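Local coordinates for STAS/SEC14 domain-containing protein (Shewanella loihica PV-4, PDB 2Q3L) that is of unknown function but has a SpoIIAA-like (STAS) fold, and may associate with membranes or bind a ligand, at residues Y21-Y35 with A56-A70. Residues are numbered along the deposited sequence; the frame is centred on the assembly and turned at random.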
ATOM      1  N   TYR A  21       7.374   6.232 -27.809  1.00 48.38           N
ATOM      2  CA  TYR A  21       7.997   5.571 -26.680  1.00 46.99           C
ATOM      3  C   TYR A  21       6.936   5.428 -25.603  1.00 47.33           C
ATOM      4  O   TYR A  21       5.951   6.173 -25.574  1.00 45.94           O
ATOM      5  CB  TYR A  21       9.249   6.319 -26.152  1.00 47.31           C
ATOM      6  CG  TYR A  21       8.999   7.711 -25.627  1.00 44.25           C
ATOM      7  CD1 TYR A  21       8.996   8.817 -26.486  1.00 54.69           C
ATOM      8  CD2 TYR A  21       8.767   7.936 -24.284  1.00 52.78           C
ATOM      9  CE1 TYR A  21       8.761  10.114 -26.001  1.00 45.55           C
ATOM     10  CE2 TYR A  21       8.529   9.215 -23.788  1.00 46.75           C
ATOM     11  CZ  TYR A  21       8.524  10.296 -24.642  1.00 49.64           C
ATOM     12  OH  TYR A  21       8.276  11.557 -24.133  1.00 51.06           O
ATOM     13  N   LEU A  22       7.152   4.450 -24.736  1.00 49.79           N
ATOM     14  CA  LEU A  22       6.259   4.165 -23.645  1.00 49.29           C
ATOM     15  C   LEU A  22       6.733   5.006 -22.467  1.00 50.04           C
ATOM     16  O   LEU A  22       7.919   5.032 -22.163  1.00 52.56           O
ATOM     17  CB  LEU A  22       6.274   2.660 -23.367  1.00 49.08           C
ATOM     18  CG  LEU A  22       5.273   2.115 -22.377  1.00 49.49           C
ATOM     19  CD1 LEU A  22       3.869   2.468 -22.773  1.00 53.95           C
ATOM     20  CD2 LEU A  22       5.455   0.573 -22.188  1.00 57.29           C
ATOM     21  N   ALA A  23       5.812   5.756 -21.860  1.00 48.12           N
ATOM     22  CA  ALA A  23       6.163   6.669 -20.777  1.00 48.71           C
ATOM     23  C   ALA A  23       5.456   6.299 -19.516  1.00 47.64           C
ATOM     24  O   ALA A  23       4.251   5.993 -19.526  1.00 49.64           O
ATOM     25  CB  ALA A  23       5.811   8.120 -21.148  1.00 49.17           C
ATOM     26  N   PHE A  24       6.215   6.334 -18.430  1.00 49.07           N
ATOM     27  CA  PHE A  24       5.698   6.094 -17.097  1.00 49.07           C
ATOM     28  C   PHE A  24       6.125   7.241 -16.222  1.00 48.79           C
ATOM     29  O   PHE A  24       7.199   7.830 -16.402  1.00 49.30           O
ATOM     30  CB  PHE A  24       6.313   4.850 -16.462  1.00 49.72           C
ATOM     31  CG  PHE A  24       6.118   3.595 -17.245  1.00 51.33           C
ATOM     32  CD1 PHE A  24       6.959   3.294 -18.282  1.00 49.32           C
ATOM     33  CD2 PHE A  24       5.122   2.686 -16.888  1.00 50.21           C
ATOM     34  CE1 PHE A  24       6.791   2.134 -18.994  1.00 52.48           C
ATOM     35  CE2 PHE A  24       4.946   1.507 -17.587  1.00 56.85           C
ATOM     36  CZ  PHE A  24       5.782   1.234 -18.644  1.00 56.70           C
ATOM     37  N   LYS A  25       5.295   7.530 -15.238  1.00 50.40           N
ATOM     38  CA  LYS A  25       5.624   8.506 -14.231  1.00 51.20           C
ATOM     39  C   LYS A  25       5.081   7.935 -12.938  1.00 50.37           C
ATOM     40  O   LYS A  25       3.865   7.808 -12.768  1.00 52.20           O
ATOM     41  CB  LYS A  25       5.056   9.901 -14.495  1.00 52.35           C
ATOM     42  CG  LYS A  25       5.531  10.853 -13.404  1.00 49.89           C
ATOM     43  CD  LYS A  25       4.986  12.227 -13.479  1.00 55.69           C
ATOM     44  CE  LYS A  25       5.713  13.065 -12.396  1.00 53.55           C
ATOM     45  NZ  LYS A  25       5.240  14.418 -12.373  1.00 58.71           N
ATOM     46  N   ALA A  26       6.006   7.602 -12.044  1.00 49.46           N
ATOM     47  CA  ALA A  26       5.715   6.982 -10.770  1.00 49.55           C
ATOM     48  C   ALA A  26       5.785   8.049  -9.667  1.00 52.45           C
ATOM     49  O   ALA A  26       6.804   8.733  -9.502  1.00 49.59           O
ATOM     50  CB  ALA A  26       6.702   5.901 -10.520  1.00 49.60           C
ATOM     51  N   VAL A  27       4.690   8.176  -8.918  1.00 51.75           N
ATOM     52  CA  VAL A  27       4.567   9.220  -7.904  1.00 51.40           C
ATOM     53  C   VAL A  27       4.185   8.698  -6.526  1.00 50.11           C
ATOM     54  O   VAL A  27       3.282   7.898  -6.381  1.00 50.99           O
ATOM     55  CB  VAL A  27       3.475  10.218  -8.328  1.00 50.69           C
ATOM     56  CG1 VAL A  27       3.313  11.306  -7.283  1.00 52.67           C
ATOM     57  CG2 VAL A  27       3.806  10.808  -9.702  1.00 55.90           C
ATOM     58  N   GLY A  28       4.875   9.185  -5.510  1.00 50.77           N
ATOM     59  CA  GLY A  28       4.559   8.844  -4.123  1.00 48.79           C
ATOM     60  C   GLY A  28       4.955   7.441  -3.755  1.00 47.57           C
ATOM     61  O   GLY A  28       5.952   6.946  -4.242  1.00 42.79           O
ATOM     62  N   LYS A  29       4.152   6.815  -2.889  1.00 49.16           N
ATOM     63  CA  LYS A  29       4.393   5.463  -2.390  1.00 46.77           C
ATOM     64  C   LYS A  29       3.425   4.535  -3.123  1.00 46.75           C
ATOM     65  O   LYS A  29       2.233   4.547  -2.882  1.00 44.55           O
ATOM     66  CB  LYS A  29       4.179   5.454  -0.870  1.00 49.49           C
ATOM     67  CG  LYS A  29       4.411   4.096  -0.185  1.00 57.69           C
ATOM     68  CD  LYS A  29       5.827   3.597  -0.260  1.00 59.94           C
ATOM     69  CE  LYS A  29       6.106   2.619   0.883  1.00 60.75           C
ATOM     70  NZ  LYS A  29       7.343   1.847   0.684  1.00 65.27           N
ATOM     71  N   LEU A  30       3.972   3.729  -4.032  1.00 49.48           N
ATOM     72  CA  LEU A  30       3.189   2.874  -4.916  1.00 47.10           C
ATOM     73  C   LEU A  30       2.628   1.684  -4.162  1.00 46.42           C
ATOM     74  O   LEU A  30       3.305   1.127  -3.281  1.00 49.01           O
ATOM     75  CB  LEU A  30       4.050   2.379  -6.090  1.00 43.73           C
ATOM     76  CG  LEU A  30       4.773   3.479  -6.879  1.00 41.57           C
ATOM     77  CD1 LEU A  30       5.449   2.834  -8.122  1.00 46.00           C
ATOM     78  CD2 LEU A  30       3.855   4.558  -7.346  1.00 44.64           C
ATOM     79  N   THR A  31       1.384   1.341  -4.502  1.00 42.36           N
ATOM     80  CA  THR A  31       0.672   0.244  -3.909  1.00 45.52           C
ATOM     81  C   THR A  31       0.386  -0.790  -4.984  1.00 46.33           C
ATOM     82  O   THR A  31       0.572  -0.544  -6.174  1.00 46.40           O
ATOM     83  CB  THR A  31      -0.678   0.687  -3.348  1.00 44.51           C
ATOM     84  OG1 THR A  31      -1.448   1.205  -4.422  1.00 45.67           O
ATOM     85  CG2 THR A  31      -0.521   1.782  -2.254  1.00 45.25           C
ATOM     86  N   HIS A  32      -0.018  -1.964  -4.531  1.00 44.37           N
ATOM     87  CA  HIS A  32      -0.423  -3.027  -5.399  1.00 47.18           C
ATOM     88  C   HIS A  32      -1.623  -2.627  -6.306  1.00 47.11           C
ATOM     89  O   HIS A  32      -1.703  -3.005  -7.484  1.00 49.39           O
ATOM     90  CB  HIS A  32      -0.776  -4.215  -4.517  1.00 45.52           C
ATOM     91  CG  HIS A  32      -1.496  -5.301  -5.238  1.00 52.34           C
ATOM     92  ND1 HIS A  32      -0.896  -6.062  -6.227  1.00 44.19           N
ATOM     93  CD2 HIS A  32      -2.755  -5.781  -5.099  1.00 47.22           C
ATOM     94  CE1 HIS A  32      -1.762  -6.954  -6.669  1.00 48.67           C
ATOM     95  NE2 HIS A  32      -2.887  -6.825  -5.992  1.00 46.08           N
ATOM     96  N   GLU A  33      -2.532  -1.839  -5.750  1.00 48.71           N
ATOM     97  CA  GLU A  33      -3.678  -1.324  -6.471  1.00 50.13           C
ATOM     98  C   GLU A  33      -3.192  -0.442  -7.622  1.00 48.73           C
ATOM     99  O   GLU A  33      -3.788  -0.472  -8.671  1.00 52.46           O
ATOM    100  CB  GLU A  33      -4.625  -0.564  -5.556  1.00 48.16           C
ATOM    101  CG  GLU A  33      -5.332  -1.454  -4.492  1.00 53.22           C
ATOM    102  CD  GLU A  33      -4.395  -2.131  -3.408  1.00 67.40           C
ATOM    103  OE1 GLU A  33      -3.343  -1.543  -3.009  1.00 60.36           O
ATOM    104  OE2 GLU A  33      -4.738  -3.258  -2.933  1.00 73.26           O
ATOM    105  N   ASP A  34      -2.088   0.281  -7.444  1.00 48.08           N
ATOM    106  CA  ASP A  34      -1.517   1.105  -8.529  1.00 48.87           C
ATOM    107  C   ASP A  34      -1.007   0.226  -9.658  1.00 49.00           C
ATOM    108  O   ASP A  34      -1.223   0.581 -10.818  1.00 51.36           O
ATOM    109  CB  ASP A  34      -0.397   2.051  -8.030  1.00 50.17           C
ATOM    110  CG  ASP A  34      -0.892   3.062  -7.002  1.00 51.84           C
ATOM    111  OD1 ASP A  34      -2.119   3.308  -6.944  1.00 58.07           O
ATOM    112  OD2 ASP A  34      -0.059   3.574  -6.234  1.00 47.29           O
ATOM    113  N   TYR A  35      -0.299  -0.875  -9.328  1.00 44.07           N
ATOM    114  CA  TYR A  35       0.176  -1.824 -10.341  1.00 45.25           C
ATOM    115  C   TYR A  35      -0.989  -2.513 -11.031  1.00 48.58           C
ATOM    116  O   TYR A  35      -0.935  -2.777 -12.223  1.00 49.59           O
ATOM    117  CB  TYR A  35       1.196  -2.827  -9.767  1.00 48.55           C
ATOM    118  CG  TYR A  35       2.566  -2.214  -9.699  1.00 44.85           C
ATOM    119  CD1 TYR A  35       2.948  -1.414  -8.612  1.00 40.24           C
ATOM    120  CD2 TYR A  35       3.440  -2.327 -10.767  1.00 52.40           C
ATOM    121  CE1 TYR A  35       4.226  -0.752  -8.580  1.00 44.81           C
ATOM    122  CE2 TYR A  35       4.718  -1.704 -10.740  1.00 49.06           C
ATOM    123  CZ  TYR A  35       5.088  -0.917  -9.638  1.00 45.84           C
ATOM    124  OH  TYR A  35       6.316  -0.317  -9.615  1.00 51.25           O
ATOM    125  N   ALA A  56      11.382   2.668 -23.415  1.00 47.37           N
ATOM    126  CA  ALA A  56      10.572   3.378 -22.405  1.00 49.25           C
ATOM    127  C   ALA A  56      11.315   4.453 -21.606  1.00 47.74           C
ATOM    128  O   ALA A  56      12.553   4.434 -21.489  1.00 49.32           O
ATOM    129  CB  ALA A  56       9.986   2.360 -21.416  1.00 48.71           C
ATOM    130  N   LEU A  57      10.535   5.396 -21.096  1.00 46.29           N
ATOM    131  CA  LEU A  57      10.988   6.427 -20.175  1.00 45.36           C
ATOM    132  C   LEU A  57      10.221   6.247 -18.878  1.00 46.23           C
ATOM    133  O   LEU A  57       8.993   6.101 -18.904  1.00 45.20           O
ATOM    134  CB  LEU A  57      10.722   7.829 -20.740  1.00 48.34           C
ATOM    135  CG  LEU A  57      11.116   9.075 -19.898  1.00 47.17           C
ATOM    136  CD1 LEU A  57      11.493  10.230 -20.726  1.00 52.29           C
ATOM    137  CD2 LEU A  57       9.997   9.494 -18.992  1.00 59.36           C
ATOM    138  N   ILE A  58      10.923   6.280 -17.743  1.00 47.95           N
ATOM    139  CA  ILE A  58      10.280   6.149 -16.417  1.00 47.70           C
ATOM    140  C   ILE A  58      10.775   7.321 -15.592  1.00 48.63           C
ATOM    141  O   ILE A  58      11.976   7.419 -15.323  1.00 47.63           O
ATOM    142  CB  ILE A  58      10.625   4.826 -15.695  1.00 48.15           C
ATOM    143  CG1 ILE A  58      10.426   3.629 -16.633  1.00 48.40           C
ATOM    144  CG2 ILE A  58       9.802   4.663 -14.401  1.00 46.09           C
ATOM    145  CD1 ILE A  58      10.806   2.336 -16.035  1.00 51.47           C
ATOM    146  N   ASP A  59       9.855   8.240 -15.290  1.00 46.97           N
ATOM    147  CA  ASP A  59      10.132   9.429 -14.485  1.00 48.67           C
ATOM    148  C   ASP A  59       9.843   9.018 -13.026  1.00 49.03           C
ATOM    149  O   ASP A  59       8.706   8.677 -12.647  1.00 42.99           O
ATOM    150  CB  ASP A  59       9.283  10.618 -14.989  1.00 46.77           C
ATOM    151  CG  ASP A  59       9.422  11.889 -14.119  1.00 55.79           C
ATOM    152  OD1 ASP A  59       9.892  11.816 -12.972  1.00 54.85           O
ATOM    153  OD2 ASP A  59       9.003  12.973 -14.574  1.00 58.77           O
ATOM    154  N   ILE A  60      10.918   8.966 -12.250  1.00 50.10           N
ATOM    155  CA  ILE A  60      10.849   8.677 -10.836  1.00 51.03           C
ATOM    156  C   ILE A  60      11.198   9.910  -9.994  1.00 51.85           C
ATOM    157  O   ILE A  60      11.493   9.766  -8.808  1.00 50.50           O
ATOM    158  CB  ILE A  60      11.770   7.471 -10.442  1.00 51.38           C
ATOM    159  CG1 ILE A  60      13.263   7.775 -10.670  1.00 50.72           C
ATOM    160  CG2 ILE A  60      11.356   6.224 -11.233  1.00 52.12           C
ATOM    161  CD1 ILE A  60      14.182   6.625 -10.202  1.00 48.45           C
ATOM    162  N   THR A  61      11.121  11.107 -10.582  1.00 51.79           N
ATOM    163  CA  THR A  61      11.452  12.337  -9.862  1.00 53.51           C
ATOM    164  C   THR A  61      10.569  12.583  -8.611  1.00 55.13           C
ATOM    165  O   THR A  61      11.015  13.217  -7.643  1.00 54.99           O
ATOM    166  CB  THR A  61      11.366  13.613 -10.760  1.00 52.32           C
ATOM    167  OG1 THR A  61      10.024  13.781 -11.276  1.00 48.27           O
ATOM    168  CG2 THR A  61      12.363  13.555 -11.909  1.00 54.54           C
ATOM    169  N   GLU A  62       9.327  12.104  -8.638  1.00 55.76           N
ATOM    170  CA  GLU A  62       8.394  12.313  -7.525  1.00 55.44           C
ATOM    171  C   GLU A  62       8.018  10.987  -6.843  1.00 55.33           C
ATOM    172  O   GLU A  62       7.021  10.907  -6.132  1.00 53.83           O
ATOM    173  CB  GLU A  62       7.155  13.044  -8.038  1.00 56.48           C
ATOM    174  CG  GLU A  62       7.408  14.457  -8.529  1.00 53.87           C
ATOM    175  CD  GLU A  62       6.202  15.008  -9.277  1.00 67.16           C
ATOM    176  OE1 GLU A  62       5.088  14.481  -9.084  1.00 74.29           O
ATOM    177  OE2 GLU A  62       6.361  15.963 -10.075  1.00 84.85           O
ATOM    178  N   LEU A  63       8.840   9.959  -7.065  1.00 55.56           N
ATOM    179  CA  LEU A  63       8.666   8.656  -6.458  1.00 54.32           C
ATOM    180  C   LEU A  63       9.249   8.603  -5.068  1.00 54.83           C
ATOM    181  O   LEU A  63      10.411   8.894  -4.896  1.00 55.58           O
ATOM    182  CB  LEU A  63       9.377   7.599  -7.298  1.00 54.89           C
ATOM    183  CG  LEU A  63       9.243   6.141  -6.824  1.00 50.45           C
ATOM    184  CD1 LEU A  63       7.784   5.712  -6.715  1.00 43.62           C
ATOM    185  CD2 LEU A  63      10.000   5.221  -7.705  1.00 51.17           C
ATOM    186  N   ASP A  64       8.453   8.203  -4.081  1.00 55.00           N
ATOM    187  CA  ASP A  64       8.926   8.011  -2.718  1.00 54.53           C
ATOM    188  C   ASP A  64       9.365   6.545  -2.565  1.00 54.00           C
ATOM    189  O   ASP A  64      10.422   6.279  -2.061  1.00 57.18           O
ATOM    190  CB  ASP A  64       7.842   8.380  -1.699  1.00 55.74           C
ATOM    191  CG  ASP A  64       7.428   9.882  -1.755  1.00 63.33           C
ATOM    192  OD1 ASP A  64       8.248  10.757  -2.151  1.00 58.75           O
ATOM    193  OD2 ASP A  64       6.276  10.198  -1.346  1.00 70.28           O
ATOM    194  N   GLY A  65       8.578   5.589  -3.032  1.00 51.73           N
ATOM    195  CA  GLY A  65       8.956   4.175  -2.895  1.00 49.22           C
ATOM    196  C   GLY A  65       7.848   3.223  -3.298  1.00 47.53           C
ATOM    197  O   GLY A  65       6.841   3.627  -3.847  1.00 47.44           O
ATOM    198  N   LEU A  66       8.062   1.940  -3.036  1.00 48.99           N
ATOM    199  CA  LEU A  66       7.085   0.905  -3.340  1.00 49.13           C
ATOM    200  C   LEU A  66       6.679   0.150  -2.081  1.00 45.92           C
ATOM    201  O   LEU A  66       7.529  -0.167  -1.281  1.00 46.66           O
ATOM    202  CB  LEU A  66       7.654  -0.105  -4.338  1.00 47.28           C
ATOM    203  CG  LEU A  66       7.689   0.245  -5.837  1.00 52.48           C
ATOM    204  CD1 LEU A  66       8.661   1.355  -6.141  1.00 58.37           C
ATOM    205  CD2 LEU A  66       8.049  -0.965  -6.612  1.00 52.25           C
ATOM    206  N   SER A  67       5.409  -0.189  -1.934  1.00 45.11           N
ATOM    207  CA  SER A  67       5.012  -1.079  -0.847  1.00 47.56           C
ATOM    208  C   SER A  67       5.658  -2.420  -1.141  1.00 48.22           C
ATOM    209  O   SER A  67       6.177  -2.652  -2.242  1.00 48.31           O
ATOM    210  CB  SER A  67       3.501  -1.279  -0.773  1.00 51.02           C
ATOM    211  OG  SER A  67       2.988  -2.035  -1.895  1.00 48.96           O
ATOM    212  N   LEU A  68       5.593  -3.311  -0.166  1.00 46.16           N
ATOM    213  CA  LEU A  68       6.186  -4.627  -0.300  1.00 47.82           C
ATOM    214  C   LEU A  68       5.508  -5.384  -1.432  1.00 48.70           C
ATOM    215  O   LEU A  68       6.178  -5.950  -2.322  1.00 49.07           O
ATOM    216  CB  LEU A  68       6.070  -5.382   1.039  1.00 48.89           C
ATOM    217  CG  LEU A  68       6.530  -6.842   1.128  1.00 55.65           C
ATOM    218  CD1 LEU A  68       7.969  -7.009   0.650  1.00 63.72           C
ATOM    219  CD2 LEU A  68       6.332  -7.362   2.553  1.00 56.00           C
ATOM    220  N   HIS A  69       4.173  -5.386  -1.412  1.00 45.14           N
ATOM    221  CA  HIS A  69       3.403  -6.063  -2.450  1.00 45.14           C
ATOM    222  C   HIS A  69       3.713  -5.434  -3.824  1.00 45.31           C
ATOM    223  O   HIS A  69       3.891  -6.157  -4.791  1.00 48.69           O
ATOM    224  CB  HIS A  69       1.913  -5.988  -2.132  1.00 44.08           C
ATOM    225  CG  HIS A  69       1.055  -6.964  -2.876  1.00 48.74           C
ATOM    226  ND1 HIS A  69      -0.256  -7.217  -2.505  1.00 44.11           N
ATOM    227  CD2 HIS A  69       1.319  -7.794  -3.920  1.00 45.27           C
ATOM    228  CE1 HIS A  69      -0.758  -8.148  -3.299  1.00 43.43           C
ATOM    229  NE2 HIS A  69       0.181  -8.527  -4.149  1.00 51.11           N
ATOM    230  N   ALA A  70       3.778  -4.096  -3.902  1.00 45.67           N
ATOM    231  CA  ALA A  70       4.096  -3.397  -5.131  1.00 44.92           C
ATOM    232  C   ALA A  70       5.469  -3.793  -5.689  1.00 49.04           C
ATOM    233  O   ALA A  70       5.601  -3.986  -6.898  1.00 51.56           O
ATOM    234  CB  ALA A  70       4.020  -1.923  -4.957  1.00 44.93           C
TER
HETATM  235  O   HOH W   1       7.963  10.676 -10.787  1.00 38.29           O
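Strands 21-27 and 56-60 run parallel, their axes 4.6 Å apart and 14° from aligned, joined by backbone bonds such as Phe-24 N to Leu-57 O (2.8 Å); at a beta bulge after the chain corners, Gly-28 O takes both Asp-64 N and Gly-65 N from one face of its plane, and past it Leu-30 pairs with Leu-66. Gly-28 suits this corner because its positive phi, with negative psi, strains any residue that has a CB. Phe-24 sets CD1 beside Ile-58 CG1 (3.9 Å), bulky apolar groups pointing the same way. On the sheet's other side Lys-25, fully extended with CG anti to the backbone N (chi1 -177°), carries NZ to Glu-62 OE2 at 3.0 Å in a salt bridge. Leu-63 CD1 packs against Leu-30 CG, the leucines crossing at about a right angle. Both strands lead into helices: Thr-31, in a capping box with Asp-34, caps one; Ser-67 occupies the other's N-cap position. There the His-32 and His-69 rings form an offset stack, planes 4° and centroids 3.7 Å apart. His-32 ND1 is hydrogen-bonded to Asp-73, which holds the ring's rotation. Replacing His-32 with an alanine would probably leave His-69 without its stacking partner and Asp-73 without this hydrogen bond. Small Ala-70 lets the Tyr-35 ring approach, CE1 to CB 3.8 Å. The pairing belongs to the beta-alpha-beta unit of strand 19-30, helix 32-45 and strand 54-66 in the SpoIIAA-like fold.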